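Local coordinates for pesticidal crystal protein Cry2Aa (Bacillus thuringiensis serovar kurstaki, PDB 1I5P), which binds midgut epithelial cells of dipteran and lepidopteran larvae and promotes their colloid-osmotic lysis, acting as an insecticidal toxin, at residues 301-306 / 340-345; 481-486 / 498-503. All blocks are in the same frame, centred on the assembly; numbering follows the deposited sequence.

Contact 1: residues 301-306 / 340-345; sequences QVNSNY and VNYSGG
Tyr342 lies against Asn303 and Tyr306 in a buried, mostly apolar contact of the middle domain, the beta prism, where the loop between helix 293-300 and strand 308-321 meets the end of strand 329-342. Two overlapping turns, type II from Gln301 to Ser304 and type I from Asn303 to Tyr306, shape the loop; Asn303 is the third residue of the first, where positive phi (65°) suits asparagine. It brings CB over one face of the Tyr342 ring as a CH-pi contact, 3.8 Å from CB to the ring centroid but shifted toward the rim. The amide plane stands 84° from the ring plane, with ND2 of Asn303 in van der Waals contact with CE1 of Tyr342 at 3.4 Å; that amide nitrogen makes a weak hydrogen bond to the carbonyl of Ser347. At the root of the phenol, CB of Tyr306 packs on CB of Tyr342 at 3.8 Å. CD2 of the Tyr306 ring lies 3.7 Å from the carbonyl O of Ser343. Chi1 of -50° sets CG of Tyr342 anti to its carbonyl carbon, and the long ring then carries OH to within 3.4 Å of the Val302 carbonyl O. Asn425 of strand 422-430 hydrogen-bonds to both oxygens, OD1 to the phenol and ND2 to the carbonyl. Tyrosine thus supplies a broad surface for packing and a polar tip whose burial is satisfied by Asn425.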
loop_
_atom_site.group_PDB
_atom_site.type_symbol
_atom_site.label_atom_id
_atom_site.label_comp_id
_atom_site.label_asym_id
_atom_site.label_seq_id
_atom_site.Cartn_x
_atom_site.Cartn_y
_atom_site.Cartn_z
ATOM N N GLN A 301 -11.989 -1.074 4.222
ATOM C CA GLN A 301 -11.709 0.301 3.811
ATOM C C GLN A 301 -12.878 1.258 4.032
ATOM O O GLN A 301 -12.902 2.355 3.478
ATOM C CB GLN A 301 -11.273 0.333 2.348
ATOM C CG GLN A 301 -9.915 -0.311 2.128
ATOM C CD GLN A 301 -9.478 -0.246 0.693
ATOM O OE1 GLN A 301 -8.936 0.765 0.244
ATOM N NE2 GLN A 301 -9.717 -1.326 -0.048
ATOM N N VAL A 302 -13.850 0.839 4.834
ATOM C CA VAL A 302 -14.992 1.694 5.119
ATOM C C VAL A 302 -14.498 2.910 5.893
ATOM O O VAL A 302 -13.793 2.775 6.891
ATOM C CB VAL A 302 -16.062 0.950 5.955
ATOM C CG1 VAL A 302 -17.000 1.956 6.638
ATOM C CG2 VAL A 302 -16.858 0.022 5.055
ATOM N N ASN A 303 -14.871 4.093 5.418
ATOM C CA ASN A 303 -14.480 5.351 6.044
ATOM C C ASN A 303 -12.974 5.581 5.964
ATOM O O ASN A 303 -12.398 6.206 6.849
ATOM C CB ASN A 303 -14.921 5.383 7.514
ATOM C CG ASN A 303 -16.432 5.514 7.681
ATOM O OD1 ASN A 303 -17.134 5.914 6.757
ATOM N ND2 ASN A 303 -16.929 5.201 8.876
ATOM N N SER A 304 -12.336 5.077 4.912
ATOM C CA SER A 304 -10.892 5.250 4.743
ATOM C C SER A 304 -10.513 6.705 4.513
ATOM O O SER A 304 -9.362 7.084 4.716
ATOM C CB SER A 304 -10.382 4.425 3.557
ATOM O OG SER A 304 -10.034 3.108 3.955
ATOM N N ASN A 305 -11.476 7.515 4.082
ATOM C CA ASN A 305 -11.211 8.921 3.818
ATOM C C ASN A 305 -11.335 9.780 5.075
ATOM O O ASN A 305 -11.048 10.976 5.054
ATOM C CB ASN A 305 -12.147 9.436 2.722
ATOM C CG ASN A 305 -13.611 9.305 3.089
ATOM O OD1 ASN A 305 -14.042 8.288 3.623
ATOM N ND2 ASN A 305 -14.388 10.341 2.787
ATOM N N TYR A 306 -11.751 9.163 6.178
ATOM C CA TYR A 306 -11.880 9.880 7.440
ATOM C C TYR A 306 -10.635 9.692 8.300
ATOM O O TYR A 306 -9.788 8.841 8.007
ATOM C CB TYR A 306 -13.116 9.400 8.207
ATOM C CG TYR A 306 -14.410 9.947 7.653
ATOM C CD1 TYR A 306 -15.049 9.326 6.584
ATOM C CD2 TYR A 306 -14.958 11.128 8.154
ATOM C CE1 TYR A 306 -16.202 9.869 6.019
ATOM C CE2 TYR A 306 -16.108 11.680 7.599
ATOM C CZ TYR A 306 -16.724 11.049 6.536
ATOM O OH TYR A 306 -17.848 11.621 5.991
ATOM N N VAL A 340 -15.648 1.221 15.077
ATOM C CA VAL A 340 -14.536 2.142 14.891
ATOM C C VAL A 340 -15.064 3.573 14.803
ATOM O O VAL A 340 -16.109 3.822 14.194
ATOM C CB VAL A 340 -13.757 1.791 13.609
ATOM C CG1 VAL A 340 -12.593 2.745 13.419
ATOM C CG2 VAL A 340 -13.260 0.346 13.692
ATOM N N ASN A 341 -14.339 4.504 15.417
ATOM C CA ASN A 341 -14.745 5.905 15.437
ATOM C C ASN A 341 -13.790 6.815 14.673
ATOM O O ASN A 341 -12.584 6.561 14.607
ATOM C CB ASN A 341 -14.869 6.385 16.884
ATOM C CG ASN A 341 -15.768 5.488 17.711
ATOM O OD1 ASN A 341 -16.892 5.178 17.311
ATOM N ND2 ASN A 341 -15.278 5.065 18.872
ATOM N N TYR A 342 -14.339 7.885 14.105
ATOM C CA TYR A 342 -13.548 8.832 13.321
ATOM C C TYR A 342 -13.917 10.287 13.615
ATOM O O TYR A 342 -14.943 10.578 14.242
ATOM C CB TYR A 342 -13.749 8.576 11.821
ATOM C CG TYR A 342 -13.585 7.135 11.383
ATOM C CD1 TYR A 342 -14.601 6.201 11.590
ATOM C CD2 TYR A 342 -12.415 6.708 10.752
ATOM C CE1 TYR A 342 -14.458 4.876 11.180
ATOM C CE2 TYR A 342 -12.259 5.382 10.340
ATOM C CZ TYR A 342 -13.288 4.472 10.558
ATOM O OH TYR A 342 -13.135 3.158 10.170
ATOM N N SER A 343 -13.067 11.194 13.143
ATOM C CA SER A 343 -13.286 12.624 13.309
ATOM C C SER A 343 -14.577 12.982 12.590
ATOM O O SER A 343 -14.943 12.334 11.605
ATOM C CB SER A 343 -12.134 13.412 12.692
ATOM O OG SER A 343 -10.905 13.117 13.331
ATOM N N GLY A 344 -15.261 14.007 13.084
ATOM C CA GLY A 344 -16.507 14.426 12.468
ATOM C C GLY A 344 -17.682 13.662 13.036
ATOM O O GLY A 344 -18.815 13.816 12.578
ATOM N N GLY A 345 -17.408 12.832 14.036
ATOM C CA GLY A 345 -18.456 12.053 14.668
ATOM C C GLY A 345 -18.871 10.833 13.873
ATOM O O GLY A 345 -19.866 10.188 14.195
#

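Contact 2: residues 481-486 / 498-503; sequences GTMIHL and PIHATQ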
loop_
_atom_site.group_PDB
_atom_site.type_symbol
_atom_site.label_atom_id
_atom_site.label_comp_id
_atom_site.label_asym_id
_atom_site.label_seq_id
_atom_site.Cartn_x
_atom_site.Cartn_y
_atom_site.Cartn_z
ATOM N N GLY A 481 -14.792 15.986 8.836
ATOM C CA GLY A 481 -14.027 14.886 9.405
ATOM C C GLY A 481 -13.032 14.200 8.481
ATOM O O GLY A 481 -12.230 13.381 8.933
ATOM N N THR A 482 -13.062 14.532 7.196
ATOM C CA THR A 482 -12.159 13.892 6.249
ATOM C C THR A 482 -10.798 14.560 6.129
ATOM O O THR A 482 -10.568 15.657 6.642
ATOM C CB THR A 482 -12.783 13.808 4.846
ATOM O OG1 THR A 482 -13.013 15.133 4.346
ATOM C CG2 THR A 482 -14.103 13.044 4.900
ATOM N N MET A 483 -9.909 13.880 5.416
ATOM C CA MET A 483 -8.548 14.334 5.199
ATOM C C MET A 483 -8.375 15.515 4.265
ATOM O O MET A 483 -8.980 15.581 3.194
ATOM C CB MET A 483 -7.694 13.208 4.617
ATOM C CG MET A 483 -7.482 11.997 5.480
ATOM S SD MET A 483 -6.623 10.733 4.518
ATOM C CE MET A 483 -6.763 9.333 5.637
ATOM N N ILE A 484 -7.528 16.446 4.678
ATOM C CA ILE A 484 -7.175 17.574 3.830
ATOM C C ILE A 484 -5.723 17.224 3.495
ATOM O O ILE A 484 -4.884 17.084 4.389
ATOM C CB ILE A 484 -7.243 18.929 4.567
ATOM C CG1 ILE A 484 -8.712 19.286 4.850
ATOM C CG2 ILE A 484 -6.570 20.011 3.713
ATOM C CD1 ILE A 484 -8.920 20.632 5.550
ATOM N N HIS A 485 -5.446 17.043 2.211
ATOM C CA HIS A 485 -4.115 16.674 1.753
ATOM C C HIS A 485 -3.124 17.822 1.761
ATOM O O HIS A 485 -3.418 18.909 1.271
ATOM C CB HIS A 485 -4.221 16.079 0.355
ATOM C CG HIS A 485 -5.103 14.876 0.301
ATOM N ND1 HIS A 485 -4.646 13.611 0.598
ATOM C CD2 HIS A 485 -6.435 14.757 0.091
ATOM C CE1 HIS A 485 -5.659 12.765 0.577
ATOM N NE2 HIS A 485 -6.756 13.435 0.272
ATOM N N LEU A 486 -1.944 17.574 2.315
ATOM C CA LEU A 486 -0.912 18.601 2.379
ATOM C C LEU A 486 0.068 18.507 1.211
ATOM O O LEU A 486 0.764 17.499 1.046
ATOM C CB LEU A 486 -0.147 18.503 3.706
ATOM C CG LEU A 486 0.949 19.546 3.960
ATOM C CD1 LEU A 486 0.348 20.947 3.893
ATOM C CD2 LEU A 486 1.592 19.310 5.330
ATOM N N PRO A 498 -7.669 8.467 -4.815
ATOM C CA PRO A 498 -9.071 8.773 -5.081
ATOM C C PRO A 498 -9.944 8.350 -3.912
ATOM O O PRO A 498 -11.071 8.809 -3.777
ATOM C CB PRO A 498 -9.356 7.966 -6.342
ATOM C CG PRO A 498 -8.046 8.035 -7.069
ATOM C CD PRO A 498 -7.079 7.725 -5.943
ATOM N N ILE A 499 -9.414 7.475 -3.061
ATOM C CA ILE A 499 -10.167 6.987 -1.911
ATOM C C ILE A 499 -10.280 8.048 -0.819
ATOM O O ILE A 499 -11.248 8.065 -0.053
ATOM C CB ILE A 499 -9.508 5.722 -1.292
ATOM C CG1 ILE A 499 -9.307 4.645 -2.369
ATOM C CG2 ILE A 499 -10.358 5.202 -0.136
ATOM C CD1 ILE A 499 -10.522 4.375 -3.237
ATOM N N HIS A 500 -9.293 8.938 -0.767
ATOM C CA HIS A 500 -9.238 9.993 0.244
ATOM C C HIS A 500 -9.986 11.251 -0.173
ATOM O O HIS A 500 -9.427 12.352 -0.191
ATOM C CB HIS A 500 -7.777 10.329 0.536
ATOM C CG HIS A 500 -6.992 9.172 1.070
ATOM N ND1 HIS A 500 -5.614 9.124 1.029
ATOM C CD2 HIS A 500 -7.389 8.037 1.694
ATOM C CE1 HIS A 500 -5.198 8.012 1.607
ATOM N NE2 HIS A 500 -6.254 7.335 2.020
ATOM N N ALA A 501 -11.260 11.083 -0.496
ATOM C CA ALA A 501 -12.082 12.202 -0.920
ATOM C C ALA A 501 -12.720 12.936 0.243
ATOM O O ALA A 501 -12.863 12.395 1.341
ATOM C CB ALA A 501 -13.164 11.713 -1.868
ATOM N N THR A 502 -13.092 14.186 -0.002
ATOM C CA THR A 502 -13.771 14.983 1.008
ATOM C C THR A 502 -15.185 14.422 1.086
ATOM O O THR A 502 -15.747 14.249 2.169
ATOM C CB THR A 502 -13.855 16.459 0.586
ATOM O OG1 THR A 502 -12.533 17.009 0.520
ATOM C CG2 THR A 502 -14.693 17.250 1.581
ATOM N N GLN A 503 -15.748 14.141 -0.085
ATOM C CA GLN A 503 -17.093 13.592 -0.194
ATOM C C GLN A 503 -17.358 13.091 -1.609
ATOM O O GLN A 503 -16.761 13.575 -2.573
ATOM C CB GLN A 503 -18.146 14.646 0.178
ATOM C CG GLN A 503 -18.166 15.884 -0.709
ATOM C CD GLN A 503 -19.367 16.774 -0.420
ATOM O OE1 GLN A 503 -20.515 16.350 -0.565
ATOM N NE2 GLN A 503 -19.107 18.005 0.003
HETATM O O HOH W 1 -11.437 16.791 3.170
HETATM O O HOH W 2 -9.559 15.116 0.220
#
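His485 and Met483 grip His500 from two directions. NE2 of His485 donates to the backbone O of His500 at 2.9 Å, nearly straight at 173°; the acceptor lies close to the imidazole plane, and the donor meets a carbonyl lone pair. Over one face of the His500 ring, nearly above its centre, comes SD of Met483, 3.9 Å from the centroid. An extended chain beyond CG delivers the flexible, polarisable thioether there, with CE over the same face. The two imidazoles meet rim to rim, their planes 22° apart. His500 is the centre of an inverse gamma turn in the loop leading to strand 503-504; that strand and strand 483-486 both pair with strand 530-537 in a sheet of the lectin-like C-terminal sandwich, so the contact joins this loop to strand 483-486. Farther along, CG2 of Thr482 rests 3.4 Å from the Thr502 carbonyl O. One water donates to Thr482 OG1 and Met483 O and also bonds Thr502 OG1, while a second donates to the carbonyls of Met483 and His500. Behind this shell, Lys471 hydrogen-bonds to ND1 of His485, consistent with a neutral ring; Asn480 holds Thr482 OG1, and Thr535 holds Thr502 OG1.

Overall arrangement
Contacts 1 and 2 follow one another along the chain, yet their centres lie 11 Å apart, on the same side of the chain's centre. Asn305 joins them directly. Its ND2 probably donates to the Ala501 carbonyl O at 2.9 Å, and its own backbone O probably accepts from Met483 N at 3.1 Å, so one residue reaches both segments of contact 2. The turn that presents Asn303 and Tyr306 to strand 329-342 therefore also brings Asn305 to 481-486 and 498-503. Contact 1 belongs to the beta prism and contact 2 to the C-terminal sandwich, making this junction part of the interface between those two domains.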